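Conserved hypothetical protein (Nitrosomonas europaea, PDB 1XFS) is of unknown function but belongs to the AHA1 family and has a Bet v 1-like fold, so it may bind a ligand or a partner protein. Local coordinates at residues P32-W44 with G152-L164. Numbering follows the deposited sequence.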
loop_
_atom_site.group_PDB
_atom_site.type_symbol
_atom_site.label_atom_id
_atom_site.label_comp_id
_atom_site.label_asym_id
_atom_site.label_seq_id
_atom_site.Cartn_x
_atom_site.Cartn_y
_atom_site.Cartn_z
ATOM N N PRO A 32 12.861 -5.853 -15.415
ATOM C CA PRO A 32 14.026 -6.278 -14.631
ATOM C C PRO A 32 15.347 -6.244 -15.414
ATOM O O PRO A 32 16.352 -5.750 -14.912
ATOM C CB PRO A 32 13.642 -7.687 -14.184
ATOM C CG PRO A 32 12.151 -7.578 -14.018
ATOM C CD PRO A 32 11.746 -6.804 -15.261
ATOM N N GLU A 33 15.333 -6.753 -16.644
ATOM C CA GLU A 33 16.533 -6.774 -17.475
ATOM C C GLU A 33 17.137 -5.385 -17.673
ATOM O O GLU A 33 18.345 -5.249 -17.878
ATOM C CB GLU A 33 16.229 -7.408 -18.837
ATOM C CG GLU A 33 16.185 -8.932 -18.817
ATOM C CD GLU A 33 17.565 -9.561 -18.692
ATOM O OE1 GLU A 33 18.311 -9.569 -19.696
ATOM O OE2 GLU A 33 17.915 -10.036 -17.591
ATOM N N LEU A 34 16.293 -4.357 -17.616
ATOM C CA LEU A 34 16.748 -2.976 -17.771
ATOM C C LEU A 34 17.023 -2.362 -16.402
ATOM O O LEU A 34 18.025 -1.677 -16.204
ATOM C CB LEU A 34 15.689 -2.147 -18.508
ATOM C CG LEU A 34 15.476 -2.519 -19.979
ATOM C CD1 LEU A 34 14.291 -1.754 -20.568
ATOM C CD2 LEU A 34 16.751 -2.202 -20.749
ATOM N N LEU A 35 16.121 -2.612 -15.459
ATOM C CA LEU A 35 16.261 -2.098 -14.105
ATOM C C LEU A 35 17.612 -2.420 -13.486
ATOM O O LEU A 35 18.235 -1.566 -12.863
ATOM C CB LEU A 35 15.162 -2.672 -13.213
ATOM C CG LEU A 35 13.794 -1.994 -13.304
ATOM C CD1 LEU A 35 12.734 -2.869 -12.639
ATOM C CD2 LEU A 35 13.863 -0.630 -12.633
ATOM N N LYS A 36 18.071 -3.652 -13.661
ATOM C CA LYS A 36 19.338 -4.045 -13.065
ATOM C C LYS A 36 20.541 -3.293 -13.621
ATOM O O LYS A 36 21.654 -3.442 -13.117
ATOM C CB LYS A 36 19.555 -5.548 -13.224
ATOM C CG LYS A 36 19.813 -5.998 -14.640
ATOM C CD LYS A 36 20.063 -7.492 -14.671
ATOM C CE LYS A 36 20.612 -7.933 -16.013
ATOM N NZ LYS A 36 19.703 -7.598 -17.135
ATOM N N LYS A 37 20.321 -2.475 -14.644
ATOM C CA LYS A 37 21.415 -1.721 -15.243
ATOM C C LYS A 37 21.429 -0.225 -14.947
ATOM O O LYS A 37 22.264 0.495 -15.495
ATOM C CB LYS A 37 21.427 -1.928 -16.755
ATOM C CG LYS A 37 21.764 -3.342 -17.167
ATOM C CD LYS A 37 21.861 -3.457 -18.666
ATOM C CE LYS A 37 22.344 -4.830 -19.070
ATOM N NZ LYS A 37 22.492 -4.920 -20.545
ATOM N N TRP A 38 20.530 0.250 -14.089
ATOM C CA TRP A 38 20.488 1.680 -13.779
ATOM C C TRP A 38 19.874 2.051 -12.433
ATOM O O TRP A 38 20.149 3.123 -11.898
ATOM C CB TRP A 38 19.707 2.432 -14.863
ATOM C CG TRP A 38 18.214 2.186 -14.799
ATOM C CD1 TRP A 38 17.507 1.219 -15.457
ATOM C CD2 TRP A 38 17.260 2.906 -14.002
ATOM N NE1 TRP A 38 16.176 1.293 -15.120
ATOM C CE2 TRP A 38 15.995 2.319 -14.229
ATOM C CE3 TRP A 38 17.352 3.989 -13.115
ATOM C CZ2 TRP A 38 14.827 2.780 -13.606
ATOM C CZ3 TRP A 38 16.193 4.449 -12.493
ATOM C CH2 TRP A 38 14.945 3.842 -12.744
ATOM N N PHE A 39 19.037 1.162 -11.901
ATOM C CA PHE A 39 18.317 1.392 -10.648
ATOM C C PHE A 39 19.164 1.832 -9.458
ATOM O O PHE A 39 18.681 2.549 -8.582
ATOM C CB PHE A 39 17.515 0.137 -10.292
ATOM C CG PHE A 39 16.413 0.374 -9.305
ATOM C CD1 PHE A 39 15.344 1.214 -9.616
ATOM C CD2 PHE A 39 16.427 -0.267 -8.070
ATOM C CE1 PHE A 39 14.301 1.409 -8.709
ATOM C CE2 PHE A 39 15.387 -0.077 -7.155
ATOM C CZ PHE A 39 14.322 0.762 -7.475
ATOM N N VAL A 40 20.419 1.395 -9.417
ATOM C CA VAL A 40 21.310 1.787 -8.335
ATOM C C VAL A 40 22.503 2.528 -8.928
ATOM O O VAL A 40 22.974 2.199 -10.017
ATOM C CB VAL A 40 21.815 0.565 -7.519
ATOM C CG1 VAL A 40 20.637 -0.099 -6.813
ATOM C CG2 VAL A 40 22.520 -0.428 -8.431
ATOM N N PRO A 41 22.986 3.559 -8.228
ATOM C CA PRO A 41 24.127 4.351 -8.689
ATOM C C PRO A 41 25.441 3.602 -8.522
ATOM O O PRO A 41 25.749 3.117 -7.435
ATOM C CB PRO A 41 24.050 5.595 -7.813
ATOM C CG PRO A 41 23.519 5.046 -6.522
ATOM C CD PRO A 41 22.421 4.120 -6.988
ATOM N N LYS A 42 26.202 3.499 -9.608
ATOM C CA LYS A 42 27.495 2.824 -9.579
ATOM C C LYS A 42 28.356 3.518 -8.529
ATOM O O LYS A 42 28.125 4.684 -8.209
ATOM C CB LYS A 42 28.165 2.903 -10.949
ATOM C CG LYS A 42 27.332 2.321 -12.078
ATOM C CD LYS A 42 28.062 2.385 -13.409
ATOM C CE LYS A 42 27.233 1.743 -14.510
ATOM N NZ LYS A 42 27.925 1.757 -15.827
ATOM N N PRO A 43 29.384 2.828 -8.005
ATOM C CA PRO A 43 29.779 1.448 -8.305
ATOM C C PRO A 43 28.818 0.367 -7.821
ATOM O O PRO A 43 29.050 -0.823 -8.051
ATOM C CB PRO A 43 31.154 1.342 -7.652
ATOM C CG PRO A 43 31.000 2.205 -6.447
ATOM C CD PRO A 43 30.294 3.419 -7.007
ATOM N N TRP A 44 27.746 0.770 -7.143
ATOM C CA TRP A 44 26.759 -0.194 -6.661
ATOM C C TRP A 44 26.185 -0.941 -7.851
ATOM O O TRP A 44 26.243 -0.459 -8.980
ATOM C CB TRP A 44 25.619 0.513 -5.925
ATOM C CG TRP A 44 25.973 1.010 -4.571
ATOM C CD1 TRP A 44 26.926 1.934 -4.258
ATOM C CD2 TRP A 44 25.357 0.632 -3.336
ATOM N NE1 TRP A 44 26.940 2.158 -2.903
ATOM C CE2 TRP A 44 25.986 1.371 -2.312
ATOM C CE3 TRP A 44 24.331 -0.262 -2.995
ATOM C CZ2 TRP A 44 25.624 1.247 -0.966
ATOM C CZ3 TRP A 44 23.971 -0.386 -1.657
ATOM C CH2 TRP A 44 24.617 0.366 -0.659
ATOM N N GLY A 152 22.156 10.487 -5.227
ATOM C CA GLY A 152 21.927 9.105 -5.603
ATOM C C GLY A 152 20.856 8.937 -6.657
ATOM O O GLY A 152 21.110 8.368 -7.718
ATOM N N TRP A 153 19.654 9.420 -6.366
ATOM C CA TRP A 153 18.550 9.318 -7.310
ATOM C C TRP A 153 18.873 10.061 -8.600
ATOM O O TRP A 153 18.541 9.597 -9.689
ATOM C CB TRP A 153 17.265 9.860 -6.680
ATOM C CG TRP A 153 16.609 8.876 -5.747
ATOM C CD1 TRP A 153 17.189 8.235 -4.687
ATOM C CD2 TRP A 153 15.254 8.408 -5.803
ATOM N NE1 TRP A 153 16.282 7.398 -4.084
ATOM C CE2 TRP A 153 15.086 7.485 -4.748
ATOM C CE3 TRP A 153 14.166 8.680 -6.645
ATOM C CZ2 TRP A 153 13.872 6.831 -4.509
ATOM C CZ3 TRP A 153 12.958 8.029 -6.407
ATOM C CH2 TRP A 153 12.823 7.115 -5.346
ATOM N N GLY A 154 19.533 11.209 -8.476
ATOM C CA GLY A 154 19.900 11.973 -9.658
ATOM C C GLY A 154 20.802 11.169 -10.576
ATOM O O GLY A 154 20.654 11.199 -11.798
ATOM N N THR A 155 21.744 10.445 -9.981
ATOM C CA THR A 155 22.669 9.617 -10.737
ATOM C C THR A 155 21.953 8.456 -11.423
ATOM O O THR A 155 22.280 8.100 -12.560
ATOM C CB THR A 155 23.786 9.056 -9.821
ATOM O OG1 THR A 155 24.606 10.136 -9.359
ATOM C CG2 THR A 155 24.656 8.056 -10.571
ATOM N N THR A 156 20.970 7.866 -10.748
ATOM C CA THR A 156 20.256 6.748 -11.353
ATOM C C THR A 156 19.488 7.189 -12.590
ATOM O O THR A 156 19.430 6.458 -13.571
ATOM C CB THR A 156 19.281 6.053 -10.348
ATOM O OG1 THR A 156 18.205 6.937 -10.010
ATOM C CG2 THR A 156 20.023 5.653 -9.083
ATOM N N ILE A 157 18.917 8.387 -12.553
ATOM C CA ILE A 157 18.170 8.881 -13.701
ATOM C C ILE A 157 19.122 9.109 -14.874
ATOM O O ILE A 157 18.772 8.859 -16.024
ATOM C CB ILE A 157 17.428 10.197 -13.370
ATOM C CG1 ILE A 157 16.543 9.997 -12.138
ATOM C CG2 ILE A 157 16.579 10.634 -14.553
ATOM C CD1 ILE A 157 15.581 8.832 -12.249
ATOM N N THR A 158 20.333 9.572 -14.581
ATOM C CA THR A 158 21.314 9.805 -15.635
ATOM C C THR A 158 21.698 8.470 -16.269
ATOM O O THR A 158 21.844 8.369 -17.486
ATOM C CB THR A 158 22.569 10.509 -15.077
ATOM O OG1 THR A 158 22.206 11.817 -14.617
ATOM C CG2 THR A 158 23.648 10.639 -16.152
ATOM N N GLN A 159 21.847 7.441 -15.440
ATOM C CA GLN A 159 22.186 6.112 -15.930
ATOM C C GLN A 159 21.046 5.558 -16.773
ATOM O O GLN A 159 21.265 4.859 -17.763
ATOM C CB GLN A 159 22.473 5.178 -14.751
ATOM C CG GLN A 159 23.697 5.597 -13.955
ATOM C CD GLN A 159 23.930 4.760 -12.710
ATOM O OE1 GLN A 159 24.941 4.925 -12.027
ATOM N NE2 GLN A 159 22.998 3.864 -12.406
ATOM N N LEU A 160 19.818 5.874 -16.373
ATOM C CA LEU A 160 18.643 5.410 -17.104
ATOM C C LEU A 160 18.621 5.994 -18.515
ATOM O O LEU A 160 18.484 5.262 -19.501
ATOM C CB LEU A 160 17.366 5.819 -16.365
ATOM C CG LEU A 160 16.038 5.546 -17.075
ATOM C CD1 LEU A 160 15.919 4.063 -17.404
ATOM C CD2 LEU A 160 14.879 5.984 -16.182
ATOM N N GLU A 161 18.758 7.311 -18.610
ATOM C CA GLU A 161 18.738 7.970 -19.908
ATOM C C GLU A 161 19.853 7.434 -20.800
ATOM O O GLU A 161 19.652 7.228 -21.995
ATOM C CB GLU A 161 18.885 9.483 -19.742
ATOM C CG GLU A 161 18.545 10.265 -21.007
ATOM C CD GLU A 161 18.729 11.758 -20.843
ATOM O OE1 GLU A 161 18.336 12.510 -21.760
ATOM O OE2 GLU A 161 19.274 12.180 -19.800
ATOM N N GLU A 162 21.022 7.203 -20.215
ATOM C CA GLU A 162 22.160 6.687 -20.968
ATOM C C GLU A 162 21.881 5.289 -21.515
ATOM O O GLU A 162 22.242 4.965 -22.646
ATOM C CB GLU A 162 23.406 6.654 -20.078
ATOM C CG GLU A 162 24.639 6.079 -20.751
ATOM C CD GLU A 162 25.831 6.016 -19.815
ATOM O OE1 GLU A 162 25.770 5.264 -18.818
ATOM O OE2 GLU A 162 26.827 6.725 -20.076
ATOM N N LEU A 163 21.233 4.463 -20.700
ATOM C CA LEU A 163 20.900 3.099 -21.080
ATOM C C LEU A 163 19.901 3.027 -22.228
ATOM O O LEU A 163 20.109 2.306 -23.206
ATOM C CB LEU A 163 20.329 2.350 -19.871
ATOM C CG LEU A 163 19.785 0.938 -20.119
ATOM C CD1 LEU A 163 20.929 0.001 -20.474
ATOM C CD2 LEU A 163 19.063 0.442 -18.869
ATOM N N LEU A 164 18.811 3.775 -22.101
ATOM C CA LEU A 164 17.761 3.779 -23.114
ATOM C C LEU A 164 18.218 4.312 -24.464
ATOM O O LEU A 164 17.733 3.871 -25.507
ATOM C CB LEU A 164 16.561 4.579 -22.606
ATOM C CG LEU A 164 15.902 3.988 -21.349
ATOM C CD1 LEU A 164 14.757 4.885 -20.901
ATOM C CD2 LEU A 164 15.396 2.580 -21.647
HETATM O O HOH W 1 16.555 4.725 -8.620
HETATM O O HOH W 2 27.121 4.344 -16.096
#
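Gln159 bonds to the loop at Val40 and Lys42 through both ends of its side-chain amide. Its NE2 gives a nearly straight hydrogen bond to Val40 O (2.9 Å, N-H...O 170°). The donor sits above the carbonyl plane of Val40, while Val40 O lies in the amide plane of Gln159. Lys42 N returns a hydrogen bond of 3.1 Å to Gln159 OE1, in the carbonyl plane and on a lone pair. Two bonds to the same backbone fix the rotation of the amide. The side chain runs extended beyond CG (chi2 175°), which carries the amide from the helix to the loop.

Two waters extend the polar links. One donates to Phe39 O and Thr156 OG1. The other accepts from Lys42 NZ and donates to Glu162 OE1, bridging opposite charges.

The contact belongs to the helix-grip fold of the Bet v 1-like clan, in which the long C-terminal helix, here 149-167, packs on the antiparallel sheet. The loop 36-44 leads from the short helix 32-35 into strand 45-51. Ile157 touches Arg16 and Leu18 of strand 11-18, and Phe39 and Val40 touch Ile46.

Trp38 makes the main apolar contact. Leu160 CD1 lies over one face of its indole, 3.6 Å from the centroid of the five-membered ring, a CH-pi contact. Phe39 CD1 lies over the opposite face. Indole NE1 makes a hydrogen bond to Gly28 O, which ties the ring to helix 22-30. Leu163 CD2 reaches Trp38 CD1 (3.8 Å) and also touches Leu34 CD2. Nearer the start of the helix, Thr156 CG2 packs alongside the Pro41 ring, 3.5 Å from Pro41 CD. Thr155 CG2 meets Pro41 CB.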